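Local structure of spherulin-3A (Physarum polycephalum, 1HDF) at residues 14-19 and 49-54; 21-26 and 78-83; 28-33 and 92-97; 55-60 and 73-78. The protein serves as a cytoplasmic structural protein of the beta/gamma-crystallin family, here a calcium-loaded dimer with two calcium sites in the domain. One frame throughout, in Å; residues are numbered along the deposited sequence.

Contact 1. Residues 14-19 and 49-54; sequences EVFLYK and SVKVGP. With CA (calcium ion), chain C.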
# COMPACT_ATOMS: atom_id res chain seq x y z
N GLU A 14 -4.36 -8.68 11.33
CA GLU A 14 -5.56 -9.38 10.90
C GLU A 14 -6.75 -9.04 11.77
O GLU A 14 -6.62 -8.82 12.98
CB GLU A 14 -5.39 -10.89 10.95
CG GLU A 14 -4.13 -11.42 10.33
CD GLU A 14 -4.07 -12.93 10.40
OE1 GLU A 14 -4.36 -13.50 11.48
OE2 GLU A 14 -3.74 -13.56 9.37
N VAL A 15 -7.92 -8.99 11.15
CA VAL A 15 -9.15 -8.71 11.85
C VAL A 15 -10.17 -9.72 11.35
O VAL A 15 -10.35 -9.88 10.14
CB VAL A 15 -9.66 -7.29 11.56
CG1 VAL A 15 -11.01 -7.08 12.24
CG2 VAL A 15 -8.65 -6.26 12.06
N PHE A 16 -10.82 -10.41 12.27
CA PHE A 16 -11.82 -11.41 11.92
C PHE A 16 -13.19 -10.80 12.10
O PHE A 16 -13.52 -10.33 13.19
CB PHE A 16 -11.70 -12.65 12.81
CG PHE A 16 -10.46 -13.47 12.56
CD1 PHE A 16 -9.67 -13.27 11.43
CD2 PHE A 16 -10.11 -14.49 13.46
CE1 PHE A 16 -8.53 -14.06 11.19
CE2 PHE A 16 -8.98 -15.29 13.23
CZ PHE A 16 -8.19 -15.07 12.10
N LEU A 17 -13.99 -10.82 11.04
CA LEU A 17 -15.34 -10.29 11.06
C LEU A 17 -16.31 -11.47 10.99
O LEU A 17 -16.19 -12.32 10.12
CB LEU A 17 -15.56 -9.35 9.87
CG LEU A 17 -14.60 -8.15 9.78
CD1 LEU A 17 -14.92 -7.32 8.54
CD2 LEU A 17 -14.72 -7.30 11.06
N TYR A 18 -17.26 -11.52 11.92
CA TYR A 18 -18.23 -12.61 11.95
C TYR A 18 -19.64 -12.09 11.72
O TYR A 18 -20.03 -11.05 12.24
CB TYR A 18 -18.17 -13.33 13.30
CG TYR A 18 -16.79 -13.81 13.69
CD1 TYR A 18 -15.84 -12.92 14.18
CD2 TYR A 18 -16.44 -15.15 13.55
CE1 TYR A 18 -14.57 -13.37 14.54
CE2 TYR A 18 -15.18 -15.60 13.90
CZ TYR A 18 -14.24 -14.71 14.39
OH TYR A 18 -12.98 -15.15 14.70
N LYS A 19 -20.42 -12.85 10.95
CA LYS A 19 -21.79 -12.45 10.63
C LYS A 19 -22.74 -12.48 11.84
O LYS A 19 -23.66 -11.66 11.93
CB LYS A 19 -22.35 -13.33 9.51
CG LYS A 19 -23.68 -12.86 8.96
CD LYS A 19 -24.07 -13.64 7.72
CE LYS A 19 -25.38 -13.13 7.14
NZ LYS A 19 -25.73 -13.86 5.88
N SER A 49 -19.94 -9.45 15.25
CA SER A 49 -18.87 -9.63 16.24
C SER A 49 -17.50 -9.45 15.58
O SER A 49 -17.34 -9.67 14.38
CB SER A 49 -18.96 -11.01 16.92
OG SER A 49 -18.76 -12.06 15.99
N VAL A 50 -16.50 -9.04 16.37
CA VAL A 50 -15.17 -8.79 15.83
C VAL A 50 -14.01 -9.21 16.73
O VAL A 50 -14.14 -9.25 17.95
CB VAL A 50 -14.99 -7.28 15.51
CG1 VAL A 50 -13.64 -7.02 14.83
CG2 VAL A 50 -16.14 -6.79 14.65
N LYS A 51 -12.87 -9.51 16.12
CA LYS A 51 -11.65 -9.87 16.83
C LYS A 51 -10.49 -9.13 16.16
O LYS A 51 -10.32 -9.19 14.95
CB LYS A 51 -11.39 -11.37 16.74
CG LYS A 51 -12.27 -12.23 17.63
CD LYS A 51 -11.87 -13.68 17.50
CE LYS A 51 -12.50 -14.55 18.59
NZ LYS A 51 -12.11 -15.99 18.44
N VAL A 52 -9.70 -8.42 16.96
CA VAL A 52 -8.56 -7.68 16.43
C VAL A 52 -7.26 -8.27 16.97
O VAL A 52 -7.11 -8.50 18.18
CB VAL A 52 -8.64 -6.17 16.80
CG1 VAL A 52 -7.60 -5.39 16.01
CG2 VAL A 52 -10.03 -5.62 16.51
N GLY A 53 -6.32 -8.52 16.06
CA GLY A 53 -5.05 -9.11 16.46
C GLY A 53 -4.13 -8.21 17.25
O GLY A 53 -4.41 -7.03 17.44
N PRO A 54 -3.00 -8.76 17.74
CA PRO A 54 -2.03 -7.98 18.52
C PRO A 54 -1.43 -6.85 17.68
O PRO A 54 -1.45 -6.91 16.45
CB PRO A 54 -1.00 -9.02 18.94
CG PRO A 54 -1.07 -10.05 17.84
CD PRO A 54 -2.56 -10.16 17.61
CA CA C . -25.15 -9.94 11.61
O HOH W 1 -26.53 -10.54 9.63
O HOH W 2 -27.30 -10.50 13.03

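Contact 2. Residues 21-26 and 78-83; sequences VNFQGD and QVTDLT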
# COMPACT_ATOMS: atom_id res chain seq x y z
N VAL A 21 -23.33 -12.83 16.26
CA VAL A 21 -22.67 -12.47 17.51
C VAL A 21 -21.91 -13.68 18.03
O VAL A 21 -22.04 -14.79 17.51
CB VAL A 21 -23.70 -12.01 18.56
CG1 VAL A 21 -24.33 -10.70 18.13
CG2 VAL A 21 -24.76 -13.07 18.74
N ASN A 22 -21.09 -13.46 19.06
CA ASN A 22 -20.30 -14.51 19.67
C ASN A 22 -19.40 -15.24 18.68
O ASN A 22 -19.10 -16.42 18.86
CB ASN A 22 -21.22 -15.51 20.39
CG ASN A 22 -22.20 -14.81 21.32
OD1 ASN A 22 -21.82 -13.92 22.09
ND2 ASN A 22 -23.47 -15.21 21.25
N PHE A 23 -18.98 -14.53 17.64
CA PHE A 23 -18.06 -15.08 16.65
C PHE A 23 -18.58 -16.29 15.89
O PHE A 23 -17.82 -17.21 15.58
CB PHE A 23 -16.74 -15.42 17.35
CG PHE A 23 -16.39 -14.49 18.49
CD1 PHE A 23 -16.28 -13.12 18.28
CD2 PHE A 23 -16.23 -14.98 19.78
CE1 PHE A 23 -16.01 -12.25 19.33
CE2 PHE A 23 -15.96 -14.11 20.85
CZ PHE A 23 -15.85 -12.74 20.62
N GLN A 24 -19.87 -16.28 15.58
CA GLN A 24 -20.50 -17.38 14.85
C GLN A 24 -20.93 -16.96 13.44
O GLN A 24 -20.96 -15.77 13.13
CB GLN A 24 -21.73 -17.87 15.61
CG GLN A 24 -21.45 -18.33 17.03
CD GLN A 24 -20.73 -19.66 17.07
OE1 GLN A 24 -21.21 -20.65 16.52
NE2 GLN A 24 -19.57 -19.69 17.71
N GLY A 25 -21.27 -17.94 12.62
CA GLY A 25 -21.72 -17.67 11.26
C GLY A 25 -20.59 -17.40 10.30
O GLY A 25 -19.42 -17.59 10.64
N ASP A 26 -20.93 -16.97 9.09
CA ASP A 26 -19.92 -16.68 8.07
C ASP A 26 -18.89 -15.73 8.65
O ASP A 26 -19.22 -14.83 9.43
CB ASP A 26 -20.59 -16.09 6.83
CG ASP A 26 -21.52 -17.08 6.14
OD1 ASP A 26 -21.15 -18.28 6.08
OD2 ASP A 26 -22.60 -16.68 5.66
N GLN A 78 -11.93 -7.88 21.30
CA GLN A 78 -13.07 -8.47 20.63
C GLN A 78 -14.37 -7.98 21.21
O GLN A 78 -14.46 -7.66 22.39
CB GLN A 78 -13.04 -9.99 20.74
CG GLN A 78 -12.34 -10.49 21.96
CD GLN A 78 -11.07 -11.17 21.59
OE1 GLN A 78 -11.08 -12.12 20.79
NE2 GLN A 78 -9.95 -10.70 22.14
N VAL A 79 -15.39 -7.90 20.35
CA VAL A 79 -16.71 -7.48 20.77
C VAL A 79 -17.65 -8.58 20.30
O VAL A 79 -17.75 -8.86 19.10
CB VAL A 79 -17.08 -6.11 20.13
CG1 VAL A 79 -16.59 -6.06 18.69
CG2 VAL A 79 -18.59 -5.89 20.19
N THR A 80 -18.31 -9.24 21.26
CA THR A 80 -19.21 -10.35 20.94
C THR A 80 -20.52 -9.92 20.32
O THR A 80 -21.19 -10.71 19.66
CB THR A 80 -19.55 -11.19 22.19
OG1 THR A 80 -20.34 -10.40 23.09
CG2 THR A 80 -18.29 -11.64 22.90
N ASP A 81 -20.89 -8.66 20.53
CA ASP A 81 -22.13 -8.14 19.98
C ASP A 81 -21.94 -6.65 19.66
O ASP A 81 -21.83 -5.83 20.57
CB ASP A 81 -23.26 -8.33 20.98
CG ASP A 81 -24.61 -7.98 20.41
OD1 ASP A 81 -24.69 -7.07 19.56
OD2 ASP A 81 -25.61 -8.60 20.83
N LEU A 82 -21.92 -6.32 18.38
CA LEU A 82 -21.72 -4.93 17.95
C LEU A 82 -22.87 -3.98 18.28
O LEU A 82 -22.75 -2.77 18.09
CB LEU A 82 -21.43 -4.89 16.44
CG LEU A 82 -19.99 -5.22 16.04
CD1 LEU A 82 -19.86 -5.32 14.53
CD2 LEU A 82 -19.06 -4.15 16.58
N THR A 83 -24.00 -4.52 18.75
CA THR A 83 -25.13 -3.67 19.10
C THR A 83 -24.67 -2.81 20.27
O THR A 83 -25.07 -1.65 20.41
CB THR A 83 -26.37 -4.50 19.53
OG1 THR A 83 -26.03 -5.34 20.64
CG2 THR A 83 -26.85 -5.38 18.37

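Contact 3. Residues 28-33 and 92-97; sequences WKVTGN and SSMIVA. With CA (calcium ion), chain D.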
# COMPACT_ATOMS: atom_id res chain seq x y z
N TRP A 28 -14.81 -13.63 8.00
CA TRP A 28 -13.87 -13.04 7.05
C TRP A 28 -12.60 -12.53 7.76
O TRP A 28 -12.66 -11.94 8.84
CB TRP A 28 -14.53 -11.85 6.33
CG TRP A 28 -15.68 -12.21 5.42
CD1 TRP A 28 -15.59 -12.55 4.10
CD2 TRP A 28 -17.07 -12.23 5.74
NE1 TRP A 28 -16.85 -12.78 3.58
CE2 TRP A 28 -17.77 -12.59 4.57
CE3 TRP A 28 -17.80 -11.98 6.91
CZ2 TRP A 28 -19.17 -12.70 4.53
CZ3 TRP A 28 -19.19 -12.09 6.88
CH2 TRP A 28 -19.85 -12.45 5.69
N LYS A 29 -11.46 -12.79 7.14
CA LYS A 29 -10.19 -12.31 7.66
C LYS A 29 -9.85 -11.11 6.80
O LYS A 29 -9.84 -11.21 5.57
CB LYS A 29 -9.09 -13.37 7.54
CG LYS A 29 -7.70 -12.80 7.83
CD LYS A 29 -6.73 -13.85 8.34
CE LYS A 29 -6.37 -14.88 7.28
NZ LYS A 29 -5.43 -15.91 7.82
N VAL A 30 -9.59 -9.99 7.44
CA VAL A 30 -9.25 -8.77 6.72
C VAL A 30 -7.91 -8.21 7.16
O VAL A 30 -7.55 -8.29 8.33
CB VAL A 30 -10.30 -7.67 6.96
CG1 VAL A 30 -9.89 -6.39 6.26
CG2 VAL A 30 -11.67 -8.14 6.48
N THR A 31 -7.17 -7.67 6.21
CA THR A 31 -5.88 -7.03 6.48
C THR A 31 -5.93 -5.77 5.63
O THR A 31 -6.74 -5.67 4.71
CB THR A 31 -4.69 -7.89 6.03
OG1 THR A 31 -4.70 -7.97 4.60
CG2 THR A 31 -4.76 -9.29 6.62
N GLY A 32 -5.07 -4.81 5.92
CA GLY A 32 -5.07 -3.58 5.15
C GLY A 32 -6.41 -2.89 5.33
O GLY A 32 -7.08 -3.10 6.35
N ASN A 33 -6.81 -2.08 4.36
CA ASN A 33 -8.07 -1.36 4.45
C ASN A 33 -9.08 -1.80 3.40
O ASN A 33 -8.72 -2.29 2.33
CB ASN A 33 -7.83 0.14 4.30
CG ASN A 33 -6.69 0.63 5.18
OD1 ASN A 33 -6.50 0.15 6.29
ND2 ASN A 33 -5.94 1.61 4.68
N SER A 92 -19.66 -0.64 6.87
CA SER A 92 -19.53 -0.63 5.43
C SER A 92 -18.12 -0.32 4.92
O SER A 92 -17.89 -0.27 3.72
CB SER A 92 -20.53 0.36 4.83
OG SER A 92 -21.86 0.02 5.20
N SER A 93 -17.19 -0.11 5.85
CA SER A 93 -15.80 0.15 5.51
C SER A 93 -14.96 -0.04 6.78
O SER A 93 -15.49 -0.01 7.89
CB SER A 93 -15.60 1.56 4.92
OG SER A 93 -15.92 2.59 5.84
N MSE A 94 -13.66 -0.23 6.62
CA MSE A 94 -12.82 -0.45 7.77
C MSE A 94 -11.35 -0.22 7.44
O MSE A 94 -10.92 -0.47 6.32
CB MSE A 94 -13.04 -1.87 8.29
CG MSE A 94 -12.15 -2.29 9.45
SE MSE A 94 -12.64 -4.00 10.23
CE MSE A 94 -11.81 -5.16 8.94
N ILE A 95 -10.61 0.27 8.43
CA ILE A 95 -9.18 0.52 8.31
C ILE A 95 -8.46 -0.37 9.33
O ILE A 95 -8.81 -0.40 10.51
CB ILE A 95 -8.81 2.00 8.63
CG1 ILE A 95 -9.27 2.91 7.49
CG2 ILE A 95 -7.32 2.14 8.82
CD1 ILE A 95 -9.06 4.38 7.75
N VAL A 96 -7.47 -1.12 8.85
CA VAL A 96 -6.69 -1.99 9.73
C VAL A 96 -5.27 -1.45 9.71
O VAL A 96 -4.62 -1.44 8.67
CB VAL A 96 -6.68 -3.45 9.23
CG1 VAL A 96 -5.85 -4.31 10.16
CG2 VAL A 96 -8.11 -3.99 9.13
N ALA A 97 -4.80 -0.98 10.86
CA ALA A 97 -3.46 -0.42 10.96
C ALA A 97 -2.63 -1.09 12.04
O ALA A 97 -3.14 -1.40 13.13
CB ALA A 97 -3.55 1.08 11.22
CA CA D . -23.76 0.66 6.46
O HOH W 3 -3.91 0.60 7.08
O HOH W 4 -24.40 2.94 5.09
O HOH W 5 -25.05 0.66 4.16
O HOH W 6 -26.04 1.42 7.86

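Contact 4. Residues 55-60 and 73-78; sequences NTKAFI and LEESSQ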
# COMPACT_ATOMS: atom_id res chain seq x y z
N ASN A 55 -0.91 -5.83 18.37
CA ASN A 55 -0.29 -4.68 17.71
C ASN A 55 -1.09 -4.20 16.52
O ASN A 55 -0.52 -3.78 15.51
CB ASN A 55 1.12 -5.03 17.25
CG ASN A 55 2.09 -5.13 18.39
OD1 ASN A 55 3.30 -5.13 18.20
ND2 ASN A 55 1.55 -5.21 19.61
N THR A 56 -2.41 -4.25 16.64
CA THR A 56 -3.27 -3.82 15.55
C THR A 56 -4.42 -2.95 16.02
O THR A 56 -4.96 -3.15 17.10
CB THR A 56 -3.86 -5.05 14.82
OG1 THR A 56 -2.81 -5.92 14.40
CG2 THR A 56 -4.67 -4.61 13.61
N LYS A 57 -4.78 -1.96 15.21
CA LYS A 57 -5.91 -1.11 15.54
C LYS A 57 -6.90 -1.31 14.40
O LYS A 57 -6.50 -1.54 13.26
CB LYS A 57 -5.50 0.36 15.58
CG LYS A 57 -5.77 1.05 16.91
CD LYS A 57 -4.81 0.56 17.99
CE LYS A 57 -4.78 1.52 19.16
NZ LYS A 57 -3.70 1.15 20.12
N ALA A 58 -8.18 -1.24 14.71
CA ALA A 58 -9.20 -1.40 13.69
C ALA A 58 -10.22 -0.27 13.82
O ALA A 58 -10.66 0.05 14.92
CB ALA A 58 -9.88 -2.74 13.84
N PHE A 59 -10.56 0.33 12.70
CA PHE A 59 -11.55 1.40 12.68
C PHE A 59 -12.70 0.99 11.77
O PHE A 59 -12.54 0.84 10.56
CB PHE A 59 -10.90 2.70 12.19
CG PHE A 59 -9.76 3.18 13.05
CD1 PHE A 59 -8.49 2.62 12.92
CD2 PHE A 59 -9.95 4.17 14.00
CE1 PHE A 59 -7.43 3.04 13.74
CE2 PHE A 59 -8.91 4.59 14.83
CZ PHE A 59 -7.64 4.02 14.69
N ILE A 60 -13.87 0.77 12.37
CA ILE A 60 -15.05 0.36 11.62
C ILE A 60 -15.99 1.54 11.40
O ILE A 60 -16.30 2.28 12.33
CB ILE A 60 -15.77 -0.78 12.37
CG1 ILE A 60 -16.06 -0.34 13.81
CG2 ILE A 60 -14.91 -2.03 12.37
CD1 ILE A 60 -16.83 -1.36 14.62
N LEU A 73 -11.04 0.12 17.48
CA LEU A 73 -10.93 -1.15 18.18
C LEU A 73 -9.47 -1.37 18.54
O LEU A 73 -8.60 -1.27 17.68
CB LEU A 73 -11.47 -2.31 17.32
CG LEU A 73 -12.97 -2.23 17.03
CD1 LEU A 73 -13.44 -3.54 16.40
CD2 LEU A 73 -13.75 -1.95 18.34
N GLU A 74 -9.22 -1.64 19.81
CA GLU A 74 -7.87 -1.84 20.33
C GLU A 74 -7.27 -3.20 19.98
O GLU A 74 -7.99 -4.16 19.74
CB GLU A 74 -7.89 -1.69 21.85
CG GLU A 74 -8.43 -0.37 22.34
CD GLU A 74 -7.57 0.79 21.89
OE1 GLU A 74 -6.34 0.69 22.01
OE2 GLU A 74 -8.11 1.81 21.43
N GLU A 75 -5.95 -3.27 19.97
CA GLU A 75 -5.25 -4.52 19.68
C GLU A 75 -5.73 -5.62 20.62
O GLU A 75 -6.16 -5.35 21.74
CB GLU A 75 -3.74 -4.35 19.87
CG GLU A 75 -3.34 -3.80 21.23
CD GLU A 75 -3.26 -2.28 21.26
OE1 GLU A 75 -4.04 -1.63 20.54
OE2 GLU A 75 -2.42 -1.73 22.01
N SER A 76 -5.64 -6.86 20.15
CA SER A 76 -6.03 -8.03 20.92
C SER A 76 -7.36 -7.85 21.65
O SER A 76 -7.48 -8.16 22.83
CB SER A 76 -4.93 -8.36 21.95
OG SER A 76 -3.66 -8.48 21.33
N SER A 77 -8.35 -7.33 20.94
CA SER A 77 -9.65 -7.13 21.55
C SER A 77 -10.73 -7.82 20.74
O SER A 77 -10.49 -8.29 19.63
CB SER A 77 -9.98 -5.64 21.61
OG SER A 77 -10.34 -5.18 20.32
N GLN A 78 -11.93 -7.88 21.30
CA GLN A 78 -13.07 -8.47 20.63
C GLN A 78 -14.37 -7.98 21.21
O GLN A 78 -14.46 -7.66 22.39
CB GLN A 78 -13.04 -9.99 20.74
CG GLN A 78 -12.34 -10.49 21.96
CD GLN A 78 -11.07 -11.17 21.59
OE1 GLN A 78 -11.08 -12.12 20.79
NE2 GLN A 78 -9.95 -10.70 22.14
O HOH W 7 -1.36 -6.10 21.22

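Contact 1. Residues 14-19 and 49-54
The Tyr18 ring and the Lys51 chain cross obliquely on one face of an antiparallel strand pair, with Tyr18 OH 3.4 Å from Lys51 CD. The Tyr18-Ser49 pairing puts Tyr18 CB 3.0 Å from Ser49 OG, a tight fit; with CG anti to the carbonyl carbon (chi1 -54°) the ring lies with Ser49 O at its edge, in plane. On the other face Val50 touches two neighbours: it crosses Val15 obliquely, CG1 to CG1 at 3.7 Å, while its CG2 lies alongside Leu17 CD2.

The backbones position these groups. Phe16 and Lys51 form a hydrogen-bonded pair, with Phe16 N donating to Lys51 O at 3.0 Å. Tyr18 N gives Ser49 O a straighter bond (3.1 Å, 166°), the return bond from Ser49 N being weak, and Gly53 N meets Glu14 O nearly along its C=O axis. Further out, Lys51 NZ bonds Asn9 of the N-terminal arm, and Ser49 OG bonds the His20 carbonyl. An alanine in place of Tyr18 would probably loosen the packing over Ser49 and along the Lys51 chain. At the corner after Tyr18, Lys19 O binds calcium at 2.3 Å in a site completed by Val46, Ser48, Asp89 and waters. The pairing thus joins two central strands of the first Greek key, aliphatic on the inner face, while the metal draws on a main-chain oxygen and leaves the extended Lys19 side chain uninvolved.

Contact 2. Residues 21-26 and 78-83
One main-chain hydrogen bond ties the loop 21-26 to the segment 78-83: Asn22 N donates to Thr80 O at 2.8 Å and 163°, in the carbonyl plane and on a lone pair. A second polar feature lies within 78-83 itself, where Asp81 OD1 takes two donors from Thr83. Its anti lone pair accepts Thr83 N at 2.8 Å, closing an Asx turn, and Thr83 OG1 comes in from above the carboxylate plane at a very short 2.4 Å.

Packing flanks the main-chain bond. The tip of the Phe23 ring, CZ, lies 3.5 Å from Thr80 CG2 and 3.9 Å from Gln78 CB, and the ring plane is turned 80° from the Gln78 amide. Val21 lies against polar groups: its CB presses to 3.0 Å from Thr80 O, while its CG1 runs alongside Asp81, 3.6 Å from CG.

Tyr18, Phe23 and Gly25 have the spacing of the crystallin folded-hairpin signature, and the positive phi of Gly25 suits a glycine. Phe23 also makes a cation-pi contact with Lys51. At this surface one carbonyl, crowded by a valine, takes the single main-chain hydrogen bond that holds the hairpin to residues 78-81, and side-chain packing surrounds it.

Contact 3. Residues 28-33 and 92-97
Beyond Val30 the backbones come together with Gly32, at a positive phi that favours glycine, nearest Val96 and Asn33 nearest Ile95 (4.4 Å between the CA atoms of Asn33 and Ile95), and the bond from Val96 N to Gly32 O is weak and bent.

A side chain supplies the better bond. Asn33 CG is anti to its carbonyl carbon (chi1 -48°), and this swings OD1 back to the partner strand, where Val96 N donates to it at 3.0 Å and 145° in the plane of the amide carbonyl. The Asn33 amide lies alongside Ile95, with OD1 3.3 Å from CG2. A water lies 2.7 Å from Asn33 OD1 and 2.7 Å from Val96 O, within bonding distance of both. Val96 CB crowds Gly32 O at 2.9 Å.

Inside, Val30 and Met94, here a selenomethionine, meet tip to tip: a bend at chi3 (80°) carries Met94 CE to 3.5 Å from Val30 CG1. The Val96 side chain crosses Val30 obliquely, its CG2 near Val30 CG1. At the other end of 92-97, Ser92 OG binds calcium at 2.4 Å together with Asp45, Lys62, Ala90 and waters.

Val30 and Met94 also rest on Leu17, and Val96 on Val15, so strand 93-98 of one sheet packs on strands 15-18 and 27-30, neighbours in the other. Strand 93-98 lies between 33-34 and 56-61, and Ile95 packs outward on Phe59 of the second subunit.

Contact 4. Residues 55-60 and 73-78
Two carboxylates are the flat groups that meet the partner segment, and both bring an OE1 oxygen to the ammonium of Lys57. Glu75 OE1 uses its syn lone pair to take Lys57 NZ at 2.8 Å, while Glu74 OE1 forms a longer, weak salt bridge at 3.3 Å. Each acid runs alongside the lysine and points the same way. Glu75 has CG in the crowded position between backbone N and carbonyl carbon (chi1 54°), and both acid chains bend at chi2, as does Lys57 (72°). The two negative groups would be expected to favour the protonated lysine, whose NZ also hydrogen-bonds Asn67 of the second subunit. An alanine in place of Lys57 would probably leave the neighbouring Glu74 and Glu75 carboxylates without their shared counter-charge and cost the bond to that subunit.

Within the second Greek key, Ala58 and Leu73 form an antiparallel hydrogen-bonded pair: Leu73 N reaches Ala58 O at a short 2.6 Å, nearly along the C=O axis, and Ala58 N returns a bond to Leu73 O at 3.0 Å. After this pair the chain leaves the sheet of 56-61 and crosses through 74-76 to strand 77-79 of the other sheet. Ser77 OG bonds Glu74 O at 2.6 Å across that turn. The departing backbone stays close, with Thr56 O 2.9 Å from Glu75 CA. Leu73 CB meets Ala58 CB at 3.9 Å, and its side chain continues inward onto Val50 and Val52 of the opposite sheet.

Contact 1 borders all three others. Strand 49-52 continues its pairing into 77-79 through probable bonds from Val50 N to Val79 O (3.0 Å) and Val52 N to Ser77 O (2.8 Å), which bring in contacts 2 and 4, while strand 15-18 is paired with 27-30 of contact 3. Contacts 3 and 4 each join the two sheets and meet at neighbouring strands 93-98 and 56-61, where Lys57 N probably bonds Ala97 O at 2.7 Å, and both touch the second subunit. Contacts 2 and 4 share Gln78 although their centres lie about 14 Å apart. Contact 1 gives one calcium Lys19, and contact 3 gives the other Ser92; both sites combine residues from the two Greek keys.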